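Local coordinates for protein glucoamylase (Thermoanaerobacterium thermosaccharolyticum, PDB 1LF6) that hydrolyses terminal alpha-1,4-linked glucose residues from the non-reducing ends of glucan chains, probably releasing beta-D-glucose, at residues A93-E98 with L109-K114; P87-D92 with Y118-D123. One frame throughout, in Å; residues are numbered along the deposited sequence.

Contact 1: A93-E98 with L109-K114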
# COMPACT_ATOMS: atom_id res chain seq x y z
N ALA A 93 -0.20 9.51 -23.72
CA ALA A 93 1.03 10.26 -23.47
C ALA A 93 1.97 9.46 -22.58
O ALA A 93 1.54 8.61 -21.81
CB ALA A 93 0.69 11.60 -22.82
N ILE A 94 3.27 9.73 -22.71
CA ILE A 94 4.28 9.05 -21.90
C ILE A 94 4.53 9.90 -20.67
O ILE A 94 4.80 11.09 -20.77
CB ILE A 94 5.60 8.89 -22.66
CG1 ILE A 94 5.36 8.18 -24.00
CG2 ILE A 94 6.59 8.11 -21.81
CD1 ILE A 94 4.77 6.80 -23.87
N SER A 95 4.44 9.28 -19.49
CA SER A 95 4.64 10.01 -18.25
C SER A 95 5.97 9.71 -17.59
O SER A 95 6.42 8.56 -17.56
CB SER A 95 3.50 9.68 -17.27
OG SER A 95 3.56 10.51 -16.12
N LYS A 96 6.61 10.76 -17.08
CA LYS A 96 7.89 10.65 -16.39
C LYS A 96 7.66 11.24 -15.01
O LYS A 96 7.14 12.35 -14.89
CB LYS A 96 8.97 11.46 -17.11
CG LYS A 96 9.21 11.06 -18.55
CD LYS A 96 9.72 9.64 -18.65
CE LYS A 96 9.81 9.18 -20.10
NZ LYS A 96 10.30 7.78 -20.20
N VAL A 97 8.03 10.51 -13.97
CA VAL A 97 7.84 11.00 -12.61
C VAL A 97 9.15 11.19 -11.87
O VAL A 97 10.11 10.46 -12.09
CB VAL A 97 6.95 10.04 -11.78
CG1 VAL A 97 7.69 8.72 -11.54
CG2 VAL A 97 6.55 10.69 -10.46
N GLU A 98 9.18 12.19 -10.99
CA GLU A 98 10.35 12.48 -10.17
C GLU A 98 9.84 13.26 -8.97
O GLU A 98 8.87 14.01 -9.09
CB GLU A 98 11.39 13.31 -10.94
CG GLU A 98 10.99 14.75 -11.19
CD GLU A 98 12.16 15.62 -11.66
OE1 GLU A 98 11.95 16.83 -11.87
OE2 GLU A 98 13.28 15.09 -11.83
N LEU A 109 5.35 15.66 -12.59
CA LEU A 109 5.02 14.75 -13.68
C LEU A 109 5.16 15.46 -15.01
O LEU A 109 4.72 16.60 -15.17
CB LEU A 109 3.58 14.24 -13.53
CG LEU A 109 3.28 13.25 -12.40
CD1 LEU A 109 1.77 13.11 -12.23
CD2 LEU A 109 3.92 11.92 -12.70
N VAL A 110 5.79 14.80 -15.97
CA VAL A 110 5.95 15.36 -17.29
C VAL A 110 5.33 14.37 -18.25
O VAL A 110 5.86 13.27 -18.45
CB VAL A 110 7.44 15.56 -17.66
CG1 VAL A 110 7.56 16.11 -19.08
CG2 VAL A 110 8.10 16.51 -16.68
N ASN A 111 4.19 14.74 -18.82
CA ASN A 111 3.49 13.87 -19.76
C ASN A 111 3.67 14.39 -21.17
O ASN A 111 3.23 15.49 -21.50
CB ASN A 111 2.00 13.79 -19.41
CG ASN A 111 1.76 13.30 -17.99
OD1 ASN A 111 2.59 12.59 -17.42
ND2 ASN A 111 0.62 13.67 -17.42
N THR A 112 4.33 13.58 -22.00
CA THR A 112 4.59 13.95 -23.38
C THR A 112 3.75 13.15 -24.36
O THR A 112 3.87 11.93 -24.46
CB THR A 112 6.08 13.73 -23.74
OG1 THR A 112 6.90 14.51 -22.86
CG2 THR A 112 6.36 14.16 -25.17
N ASP A 113 2.89 13.86 -25.08
CA ASP A 113 2.01 13.26 -26.08
C ASP A 113 2.77 12.26 -26.94
O ASP A 113 3.85 12.55 -27.43
CB ASP A 113 1.42 14.37 -26.97
CG ASP A 113 0.57 13.83 -28.10
OD1 ASP A 113 -0.15 12.83 -27.89
OD2 ASP A 113 0.61 14.41 -29.20
N LYS A 114 2.21 11.06 -27.09
CA LYS A 114 2.84 10.02 -27.89
C LYS A 114 3.04 10.48 -29.34
O LYS A 114 3.92 9.98 -30.04
CB LYS A 114 2.00 8.75 -27.88
CG LYS A 114 1.94 8.04 -26.54
CD LYS A 114 1.09 6.78 -26.63
CE LYS A 114 1.03 6.05 -25.30
NZ LYS A 114 0.13 4.86 -25.39
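L109 and V97 form a non-hydrogen-bonded pair of an antiparallel beta hairpin in the N-terminal beta-sandwich domain; their side chains lie side by side and point the same way, L109 CD2 standing 3.7 Å from V97 CG2. V110 pairs with K96 through two backbone bonds, on the face of the sheet that also carries I94 and T112. N111 sits on the other face, opposite S95. Its CG, anti to the carbonyl carbon (chi1 -57°), leans toward S95, whose OG donates to N111 OD1 at 2.6 Å, the donor tilted 18° from the amide carbonyl plane. N111 ND2 turns to E89 and to the G57 carbonyl, while S95 OG also bonds Q38. A leucine here would probably leave the S95 hydroxyl without this acceptor, and E89 OE1 and the G57 carbonyl without the ND2 donor. T112 closes the second bonded pair: T112 N gives a nearly straight bond to I94 O (2.8 Å, 164° at the hydrogen). D113 faces A93, but its carboxylate is bound by R117. Past the strand, K114 extends beyond CG toward the K91 carbonyl, which NZ reaches, and crosses I94 at about a right angle, with K114 CE 4.1 Å from I94 CD1.

Contact 2: P87-D92 with Y118-D123; sequences PDETKD and YRITKD
E89 and K122 meet tip to tip beneath one face of the antiparallel sheet, where the short, weakly bonded helical turn of 89-92 packs against strand 118-123 in the N-terminal beta-sandwich domain. From CB, which points toward the strand, the E89 chain sets out with CG between the backbone N and the carbonyl carbon (chi1 81°) and then runs extended, CD anti to CA (chi2 177°). E89 CD lies 3.1 Å from K122 NZ. Beyond it, OE2 takes the salt bridge from K122 NZ at 2.6 Å, met from above the carboxylate plane, 37° out of it, and also accepts from F77 N. E89 OE1 is close to the same lysine end, 3.0 Å from K122 NZ and 3.3 Å from K122 CE. It also lies 4.1 Å from I120 CD1 and has N111 as a second polar neighbour. K122 answers with a chain extended beyond CG, its ammonium also held by the G57 carbonyl.

At the start of both segments, P87 and Y118 slide past each other in opposite directions: P87 CG approaches Y118 CE1 obliquely at 3.5 Å, and P87 CB lies 3.7 Å from Y118 OH. That hydroxyl is buried and has no polar partner in the model. D88 caps the turn at its N-cap position: OD2 accepts both T90 N and T90 OG1 from the same face of its plane, the latter at 2.6 Å, while OD1 is paired with K76. The D88 backbone N bonds D92 OD2, closing the turn on itself.

The chemistry is that of a buried ion pair whose members each have further polar partners; the lysine and the donors around E89 would be expected to favour its charged form. Segment 87-92 thus meets the strand through an ion pair at E89 and apolar packing at P87.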
# COMPACT_ATOMS: atom_id res chain seq x y z
N PRO A 87 -6.78 13.22 -27.41
CA PRO A 87 -5.97 12.34 -26.55
C PRO A 87 -6.19 12.49 -25.05
O PRO A 87 -6.31 13.60 -24.53
CB PRO A 87 -4.54 12.68 -26.96
CG PRO A 87 -4.64 14.13 -27.22
CD PRO A 87 -5.92 14.24 -28.03
N ASP A 88 -6.24 11.35 -24.37
CA ASP A 88 -6.40 11.27 -22.93
C ASP A 88 -4.98 11.08 -22.43
O ASP A 88 -4.34 10.08 -22.74
CB ASP A 88 -7.27 10.05 -22.58
CG ASP A 88 -7.40 9.82 -21.07
OD1 ASP A 88 -8.34 9.09 -20.68
OD2 ASP A 88 -6.58 10.33 -20.29
N GLU A 89 -4.47 12.05 -21.67
CA GLU A 89 -3.10 11.98 -21.17
C GLU A 89 -2.77 10.67 -20.46
O GLU A 89 -1.66 10.16 -20.58
CB GLU A 89 -2.81 13.16 -20.23
CG GLU A 89 -3.32 12.97 -18.81
CD GLU A 89 -2.94 14.12 -17.89
OE1 GLU A 89 -1.82 14.66 -18.02
OE2 GLU A 89 -3.77 14.48 -17.02
N THR A 90 -3.74 10.11 -19.73
CA THR A 90 -3.52 8.87 -19.00
C THR A 90 -3.28 7.65 -19.88
O THR A 90 -2.93 6.58 -19.38
CB THR A 90 -4.68 8.56 -18.02
OG1 THR A 90 -5.89 8.30 -18.75
CG2 THR A 90 -4.92 9.73 -17.08
N LYS A 91 -3.45 7.79 -21.19
CA LYS A 91 -3.23 6.65 -22.08
C LYS A 91 -2.58 7.00 -23.41
O LYS A 91 -2.04 6.13 -24.08
CB LYS A 91 -4.56 5.93 -22.33
CG LYS A 91 -5.68 6.85 -22.74
CD LYS A 91 -6.94 6.55 -21.94
CE LYS A 91 -7.47 5.15 -22.22
NZ LYS A 91 -8.73 4.91 -21.47
N ASP A 92 -2.63 8.28 -23.79
CA ASP A 92 -2.05 8.70 -25.06
C ASP A 92 -0.78 9.52 -24.91
O ASP A 92 -0.33 10.15 -25.87
CB ASP A 92 -3.08 9.50 -25.86
CG ASP A 92 -4.39 8.75 -26.05
OD1 ASP A 92 -4.33 7.55 -26.39
OD2 ASP A 92 -5.46 9.35 -25.86
N TYR A 118 1.84 17.84 -27.80
CA TYR A 118 1.78 18.63 -26.57
C TYR A 118 2.60 18.02 -25.44
O TYR A 118 3.15 16.92 -25.56
CB TYR A 118 0.33 18.78 -26.11
CG TYR A 118 -0.31 17.47 -25.70
CD1 TYR A 118 -0.96 16.67 -26.64
CD2 TYR A 118 -0.21 17.01 -24.39
CE1 TYR A 118 -1.51 15.44 -26.28
CE2 TYR A 118 -0.76 15.78 -24.02
CZ TYR A 118 -1.40 15.00 -24.96
OH TYR A 118 -1.92 13.77 -24.60
N ARG A 119 2.66 18.75 -24.33
CA ARG A 119 3.38 18.31 -23.14
C ARG A 119 2.74 18.99 -21.94
O ARG A 119 2.50 20.19 -21.95
CB ARG A 119 4.85 18.72 -23.22
CG ARG A 119 5.68 18.30 -22.01
CD ARG A 119 6.97 19.09 -21.94
NE ARG A 119 7.83 18.82 -23.08
CZ ARG A 119 8.76 19.66 -23.53
NH1 ARG A 119 9.51 19.32 -24.57
NH2 ARG A 119 8.94 20.83 -22.93
N ILE A 120 2.44 18.20 -20.91
CA ILE A 120 1.83 18.75 -19.71
C ILE A 120 2.74 18.44 -18.52
O ILE A 120 3.14 17.30 -18.31
CB ILE A 120 0.43 18.14 -19.45
CG1 ILE A 120 -0.50 18.44 -20.63
CG2 ILE A 120 -0.15 18.70 -18.16
CD1 ILE A 120 -1.91 17.90 -20.46
N THR A 121 3.07 19.47 -17.75
CA THR A 121 3.93 19.30 -16.59
C THR A 121 3.14 19.61 -15.33
O THR A 121 2.43 20.62 -15.26
CB THR A 121 5.16 20.23 -16.67
OG1 THR A 121 5.88 19.94 -17.87
CG2 THR A 121 6.07 20.03 -15.47
N LYS A 122 3.25 18.74 -14.32
CA LYS A 122 2.51 18.93 -13.08
C LYS A 122 3.37 18.94 -11.82
O LYS A 122 4.43 18.33 -11.76
CB LYS A 122 1.44 17.84 -12.94
CG LYS A 122 0.55 17.64 -14.16
CD LYS A 122 -0.34 16.41 -14.00
CE LYS A 122 -1.28 16.23 -15.18
NZ LYS A 122 -2.12 15.00 -15.03
N ASP A 123 2.87 19.64 -10.81
CA ASP A 123 3.51 19.74 -9.51
C ASP A 123 2.38 19.39 -8.56
O ASP A 123 1.39 20.12 -8.48
CB ASP A 123 3.99 21.18 -9.25
CG ASP A 123 5.31 21.48 -9.91
OD1 ASP A 123 5.60 20.86 -10.95
OD2 ASP A 123 6.06 22.35 -9.40

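The centres of the two contacts lie about 6 Å apart, about 23 and 25 Å from the centre of the chain and away from the probable catalytic residues E435 and E438. Along the chain the order is 87-92, 93-98, 109-114, 118-123, so the hairpin of contact 1 is nested inside the loop that contact 2 closes. Helix 89-92 runs directly into strand 93-99, and strands 107-113 and 118-126 are neighbours in one antiparallel sheet. N111 and E89 join the two contacts, as does a probable hydrogen bond of 2.7 Å from K122 N to L109 O. Together they tie the turn before the hairpin to three consecutive strands at the edge of the sheet.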